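3-deoxy-manno-octulosonate cytidylyltransferase (Escherichia coli, PDB 1H7E) catalyses transfer of a cytidylyl group from CTP to 3-deoxy-D-manno-octulosonate (KDO), yielding CMP-KDO and diphosphate, probably activating this sugar for lipopolysaccharide synthesis. Local coordinates at residues Ala66-Arg70 against Glu82-Val87; Tyr186-Ser192 against Arg204-Ile210. Numbering follows the deposited sequence.

How the interactions relate
Interaction 1 (66-70 with 82-87) closes along the chain before interaction 2 (186-192 with 204-210) opens; all four segments fall within the cytidylyltransferase family region. Their centres lie 21 Å apart and their nearest atoms about 7 Å, so they do not touch. Helix 76-86 links them: its C-terminal half packs on edge strand 65-68 in interaction 1, while Tyr-186 of interaction 2 touches Thr-77, Asp-78 and Val-81 on the same helix. Interaction 2 packs the loop between helices 180-185 and 193-198 against the end of helix 203-207, just before strand 212-216, the other outermost strand within this chain, and reaches the second subunit of the homodimer through Asn-207.

Interaction 1 (Ala66-Arg70 against Glu82-Val87); sequences AIMTR and EVMHKV
Ile-67 (chi1 t, chi2 t) lies over Val-83 and Lys-86: CG2 is 4.1 Å from Val-83 CG2, and CD1 is 4.0 Å from Lys-86 CD. The axes of strand 66-68 and helix 82-86 approach to 10.0 Å, their N-to-C directions 114° apart; the nearest CA pair is Thr-69 with Glu-82, 7.0 Å. Thr-69 CG2 meets Val-83 CG2 at 3.9 Å. Just past the strand end, extended Glu-82 (t, t) accepts a hydrogen bond at OE1 from Arg-70 N, 2.9 Å (164°). Arg-70 NH1 and Glu-82 OE2 are 4.1 Å apart, charges only; Arg-70 NE pairs with Asp-72, and Glu-82 OE1 also bonds His-73. Water 1 donates to Met-68 O (3.1 Å) and Glu-82 OE2 (3.0 Å), water 2 to Met-68 O (3.1 Å); both accept from Lys-86 NZ (3.1 and 2.9 Å). Helix 76-86 forms the beta-alpha-beta crossover from outermost strand 65-68 to parallel strand 91-94; Ile-67 and Val-87 touch Trp-47 of strand 45-50, Val-83 its Ala-49, and Met-68 turns to helix 53-61.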
loop_
_atom_site.group_PDB
_atom_site.type_symbol
_atom_site.label_atom_id
_atom_site.label_comp_id
_atom_site.label_asym_id
_atom_site.label_seq_id
_atom_site.Cartn_x
_atom_site.Cartn_y
_atom_site.Cartn_z
ATOM N N ALA A 66 22.118 29.259 -6.805
ATOM C CA ALA A 66 20.979 29.365 -5.900
ATOM C C ALA A 66 19.829 30.041 -6.649
ATOM O O ALA A 66 20.053 30.800 -7.598
ATOM C CB ALA A 66 21.353 30.180 -4.653
ATOM N N ILE A 67 18.601 29.701 -6.276
ATOM C CA ILE A 67 17.420 30.297 -6.883
ATOM C C ILE A 67 16.466 30.574 -5.736
ATOM O O ILE A 67 16.243 29.711 -4.881
ATOM C CB ILE A 67 16.783 29.380 -7.959
ATOM C CG1 ILE A 67 15.485 30.000 -8.483
ATOM C CG2 ILE A 67 16.554 27.976 -7.404
ATOM C CD1 ILE A 67 14.980 29.367 -9.733
ATOM N N MET A 68 16.029 31.826 -5.635
ATOM C CA MET A 68 15.110 32.231 -4.592
ATOM C C MET A 68 13.714 31.765 -4.964
ATOM O O MET A 68 13.294 31.848 -6.125
ATOM C CB MET A 68 15.131 33.745 -4.411
ATOM C CG MET A 68 16.350 34.271 -3.678
ATOM S SD MET A 68 16.313 33.941 -1.905
ATOM C CE MET A 68 15.032 35.084 -1.337
ATOM N N THR A 69 13.007 31.257 -3.966
ATOM C CA THR A 69 11.659 30.745 -4.161
ATOM C C THR A 69 10.771 31.387 -3.108
ATOM O O THR A 69 11.267 32.076 -2.228
ATOM C CB THR A 69 11.635 29.188 -4.019
ATOM O OG1 THR A 69 12.175 28.809 -2.745
ATOM C CG2 THR A 69 12.469 28.526 -5.115
ATOM N N ARG A 70 9.461 31.209 -3.221
ATOM C CA ARG A 70 8.547 31.781 -2.239
ATOM C C ARG A 70 8.689 31.108 -0.871
ATOM O O ARG A 70 9.084 29.941 -0.778
ATOM C CB ARG A 70 7.103 31.676 -2.726
ATOM C CG ARG A 70 6.839 32.524 -3.952
ATOM C CD ARG A 70 5.360 32.652 -4.224
ATOM N NE ARG A 70 4.758 31.358 -4.522
ATOM C CZ ARG A 70 4.737 30.802 -5.731
ATOM N NH1 ARG A 70 5.287 31.426 -6.770
ATOM N NH2 ARG A 70 4.157 29.622 -5.906
ATOM N N GLU A 82 7.884 25.422 -8.454
ATOM C CA GLU A 82 8.278 26.778 -8.787
ATOM C C GLU A 82 9.633 26.767 -9.509
ATOM O O GLU A 82 9.817 27.502 -10.478
ATOM C CB GLU A 82 8.371 27.665 -7.553
ATOM C CG GLU A 82 8.729 29.098 -7.918
ATOM C CD GLU A 82 9.025 29.987 -6.728
ATOM O OE1 GLU A 82 8.900 29.530 -5.569
ATOM O OE2 GLU A 82 9.387 31.165 -6.950
ATOM N N VAL A 83 10.577 25.953 -9.036
ATOM C CA VAL A 83 11.887 25.872 -9.673
ATOM C C VAL A 83 11.760 25.325 -11.092
ATOM O O VAL A 83 12.446 25.781 -12.013
ATOM C CB VAL A 83 12.875 24.960 -8.866
ATOM C CG1 VAL A 83 14.162 24.724 -9.671
ATOM C CG2 VAL A 83 13.200 25.601 -7.527
ATOM N N MET A 84 10.882 24.339 -11.262
ATOM C CA MET A 84 10.662 23.689 -12.552
ATOM C C MET A 84 10.294 24.657 -13.688
ATOM O O MET A 84 10.722 24.474 -14.821
ATOM C CB MET A 84 9.592 22.595 -12.407
ATOM C CG MET A 84 9.182 21.884 -13.698
ATOM S SD MET A 84 7.816 22.707 -14.566
ATOM C CE MET A 84 6.508 22.709 -13.280
ATOM N N HIS A 85 9.476 25.657 -13.386
ATOM C CA HIS A 85 9.077 26.639 -14.406
ATOM C C HIS A 85 10.236 27.476 -14.937
ATOM O O HIS A 85 10.228 27.886 -16.102
ATOM C CB HIS A 85 8.021 27.573 -13.852
ATOM C CG HIS A 85 6.680 26.942 -13.736
ATOM N ND1 HIS A 85 6.013 26.415 -14.821
ATOM C CD2 HIS A 85 5.873 26.761 -12.667
ATOM C CE1 HIS A 85 4.848 25.935 -14.420
ATOM N NE2 HIS A 85 4.739 26.132 -13.119
ATOM N N LYS A 86 11.221 27.709 -14.071
ATOM C CA LYS A 86 12.412 28.490 -14.383
ATOM C C LYS A 86 13.627 27.713 -14.847
ATOM O O LYS A 86 14.395 28.224 -15.648
ATOM C CB LYS A 86 12.790 29.368 -13.197
ATOM C CG LYS A 86 11.786 30.462 -12.980
ATOM C CD LYS A 86 12.152 31.359 -11.832
ATOM C CE LYS A 86 11.181 32.521 -11.763
ATOM N NZ LYS A 86 11.572 33.445 -10.684
ATOM N N VAL A 87 13.827 26.502 -14.324
ATOM C CA VAL A 87 14.970 25.670 -14.711
ATOM C C VAL A 87 14.471 24.506 -15.548
ATOM O O VAL A 87 13.786 23.612 -15.039
ATOM C CB VAL A 87 15.713 25.126 -13.475
ATOM C CG1 VAL A 87 16.813 24.165 -13.896
ATOM C CG2 VAL A 87 16.276 26.266 -12.652
HETATM O O HOH W 1 11.746 31.084 -8.750
HETATM O O HOH W 2 13.712 33.357 -8.764
#

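Interaction 2 (Tyr186-Ser192 against Arg204-Ile210); sequences YSQLPES and RLMNAGI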
loop_
_atom_site.group_PDB
_atom_site.type_symbol
_atom_site.label_atom_id
_atom_site.label_comp_id
_atom_site.label_asym_id
_atom_site.label_seq_id
_atom_site.Cartn_x
_atom_site.Cartn_y
_atom_site.Cartn_z
ATOM N N TYR A 186 1.222 18.771 -10.974
ATOM C CA TYR A 186 1.165 18.589 -9.535
ATOM C C TYR A 186 0.227 19.447 -8.735
ATOM O O TYR A 186 -0.448 18.933 -7.846
ATOM C CB TYR A 186 2.558 18.680 -8.903
ATOM C CG TYR A 186 2.577 18.265 -7.442
ATOM C CD1 TYR A 186 2.603 16.906 -7.068
ATOM C CD2 TYR A 186 2.555 19.223 -6.430
ATOM C CE1 TYR A 186 2.606 16.525 -5.712
ATOM C CE2 TYR A 186 2.559 18.853 -5.077
ATOM C CZ TYR A 186 2.586 17.509 -4.729
ATOM O OH TYR A 186 2.613 17.189 -3.398
ATOM N N SER A 187 0.211 20.748 -9.009
ATOM C CA SER A 187 -0.633 21.677 -8.244
ATOM C C SER A 187 -2.141 21.463 -8.370
ATOM O O SER A 187 -2.902 22.039 -7.612
ATOM C CB SER A 187 -0.272 23.135 -8.580
ATOM O OG SER A 187 -0.729 23.486 -9.877
ATOM N N GLN A 188 -2.562 20.667 -9.350
ATOM C CA GLN A 188 -3.973 20.356 -9.550
ATOM C C GLN A 188 -4.438 19.124 -8.728
ATOM O O GLN A 188 -5.634 18.840 -8.671
ATOM C CB GLN A 188 -4.269 20.104 -11.040
ATOM C CG GLN A 188 -3.977 21.299 -11.975
ATOM C CD GLN A 188 -4.528 22.632 -11.458
ATOM O OE1 GLN A 188 -5.655 22.710 -10.958
ATOM N NE2 GLN A 188 -3.726 23.688 -11.578
ATOM N N LEU A 189 -3.503 18.375 -8.138
ATOM C CA LEU A 189 -3.855 17.191 -7.349
ATOM C C LEU A 189 -4.412 17.586 -5.987
ATOM O O LEU A 189 -3.883 18.465 -5.293
ATOM C CB LEU A 189 -2.639 16.299 -7.126
ATOM C CG LEU A 189 -1.917 15.773 -8.357
ATOM C CD1 LEU A 189 -0.732 14.932 -7.938
ATOM C CD2 LEU A 189 -2.890 14.991 -9.191
ATOM N N PRO A 190 -5.524 16.969 -5.594
ATOM C CA PRO A 190 -6.038 17.355 -4.275
ATOM C C PRO A 190 -5.293 16.574 -3.182
ATOM O O PRO A 190 -4.685 15.533 -3.466
ATOM C CB PRO A 190 -7.511 16.932 -4.355
ATOM C CG PRO A 190 -7.459 15.687 -5.262
ATOM C CD PRO A 190 -6.445 16.068 -6.321
ATOM N N GLU A 191 -5.264 17.121 -1.968
ATOM C CA GLU A 191 -4.670 16.429 -0.824
ATOM C C GLU A 191 -5.564 15.184 -0.568
ATOM O O GLU A 191 -6.767 15.214 -0.813
ATOM C CB GLU A 191 -4.701 17.325 0.415
ATOM C CG GLU A 191 -3.844 18.559 0.308
ATOM C CD GLU A 191 -3.814 19.349 1.596
ATOM O OE1 GLU A 191 -3.658 18.738 2.679
ATOM O OE2 GLU A 191 -3.947 20.586 1.525
ATOM N N SER A 192 -4.965 14.082 -0.144
ATOM C CA SER A 192 -5.737 12.874 0.104
ATOM C C SER A 192 -5.882 12.647 1.600
ATOM O O SER A 192 -5.115 13.200 2.403
ATOM C CB SER A 192 -5.059 11.665 -0.539
ATOM O OG SER A 192 -3.850 11.313 0.129
ATOM N N ARG A 204 0.074 11.826 -1.715
ATOM C CA ARG A 204 -0.787 12.612 -2.610
ATOM C C ARG A 204 -0.677 12.039 -4.026
ATOM O O ARG A 204 -1.671 11.959 -4.763
ATOM C CB ARG A 204 -0.399 14.095 -2.658
ATOM C CG ARG A 204 -1.399 14.921 -3.470
ATOM C CD ARG A 204 -1.111 16.411 -3.413
ATOM N NE ARG A 204 -0.883 16.858 -2.040
ATOM C CZ ARG A 204 -0.490 18.080 -1.705
ATOM N NH1 ARG A 204 -0.297 18.993 -2.649
ATOM N NH2 ARG A 204 -0.203 18.366 -0.443
ATOM N N LEU A 205 0.529 11.620 -4.394
ATOM C CA LEU A 205 0.774 11.050 -5.721
ATOM C C LEU A 205 0.056 9.705 -5.894
ATOM O O LEU A 205 -0.551 9.431 -6.942
ATOM C CB LEU A 205 2.276 10.851 -5.934
ATOM C CG LEU A 205 3.100 12.148 -5.973
ATOM C CD1 LEU A 205 4.585 11.790 -5.928
ATOM C CD2 LEU A 205 2.775 12.955 -7.219
ATOM N N MET A 206 0.147 8.865 -4.863
ATOM C CA MET A 206 -0.477 7.556 -4.893
ATOM C C MET A 206 -1.987 7.647 -4.975
ATOM O O MET A 206 -2.625 6.831 -5.640
ATOM C CB MET A 206 -0.024 6.744 -3.690
ATOM C CG MET A 206 1.467 6.538 -3.707
ATOM S SD MET A 206 1.925 5.329 -2.503
ATOM C CE MET A 206 1.672 3.841 -3.505
ATOM N N ASN A 207 -2.557 8.676 -4.351
ATOM C CA ASN A 207 -4.005 8.880 -4.396
ATOM C C ASN A 207 -4.489 9.051 -5.836
ATOM O O ASN A 207 -5.575 8.593 -6.211
ATOM C CB ASN A 207 -4.396 10.127 -3.598
ATOM C CG ASN A 207 -5.904 10.287 -3.482
ATOM O OD1 ASN A 207 -6.600 9.357 -3.071
ATOM N ND2 ASN A 207 -6.420 11.440 -3.906
ATOM N N ALA A 208 -3.671 9.738 -6.628
ATOM C CA ALA A 208 -3.979 10.031 -8.027
ATOM C C ALA A 208 -3.561 8.923 -8.996
ATOM O O ALA A 208 -3.665 9.086 -10.207
ATOM C CB ALA A 208 -3.324 11.356 -8.422
ATOM N N GLY A 209 -3.051 7.817 -8.467
ATOM C CA GLY A 209 -2.661 6.707 -9.324
ATOM C C GLY A 209 -1.319 6.872 -10.020
ATOM O O GLY A 209 -1.052 6.213 -11.027
ATOM N N ILE A 210 -0.473 7.759 -9.505
ATOM C CA ILE A 210 0.841 7.978 -10.095
ATOM C C ILE A 210 1.802 6.973 -9.452
ATOM O O ILE A 210 1.975 6.942 -8.235
ATOM C CB ILE A 210 1.318 9.417 -9.856
ATOM C CG1 ILE A 210 0.426 10.387 -10.638
ATOM C CG2 ILE A 210 2.795 9.567 -10.259
ATOM C CD1 ILE A 210 0.477 11.806 -10.117
HETATM O O HOH W 3 -1.037 19.484 -5.319
HETATM O O HOH W 4 -4.296 13.337 -4.898
#
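Arg-204, in the first turn of helix 203-207, lays its side chain along the 186-192 loop. Its CG lies 3.3 Å from Pro-190 O, its CD 4.0 Å from Leu-189 CB. The guanidinium sits between Glu-191 CG over one face (3.7 Å from NH2) and Tyr-186 OH over the other (3.5 Å from NH1). No direct hydrogen bond crosses the segments: water 3 accepts from Arg-204 NH1 at 2.8 Å and donates to Tyr-186 O and Leu-189 O. The charge is met by a salt bridge from NH2 to Glu-195, and the Tyr-186 hydroxyl bonds to Glu-201. Leu-205 follows, its CD2 at the edge of the Tyr-186 ring (3.9 Å from CE1) and 4.1 Å from Leu-189 CD1. Asn-207 packs its CG 3.4 Å from Ser-192 CB, while water 4 bridges its ND2 to Pro-190 O and Arg-204 O; Asn-207 O makes a weak hydrogen bond to Thr-146 OG1 of the second subunit. Ala-208 CB takes Leu-189 CD2 at 3.7 Å. Gly-209, with positive phi, turns the chain out of the helix, and Ile-210 CD1 meets Leu-189 CD1 at 4.0 Å. The arrangement is a loop packed on a helix C-terminus: a Schellman motif (Gly-209 N to Met-206 O, Ile-210 N to Leu-205 O) ends helix 203-207, while Ser-192, whose OG accepts from Glu-195 N, is the N-cap of helix 193-198.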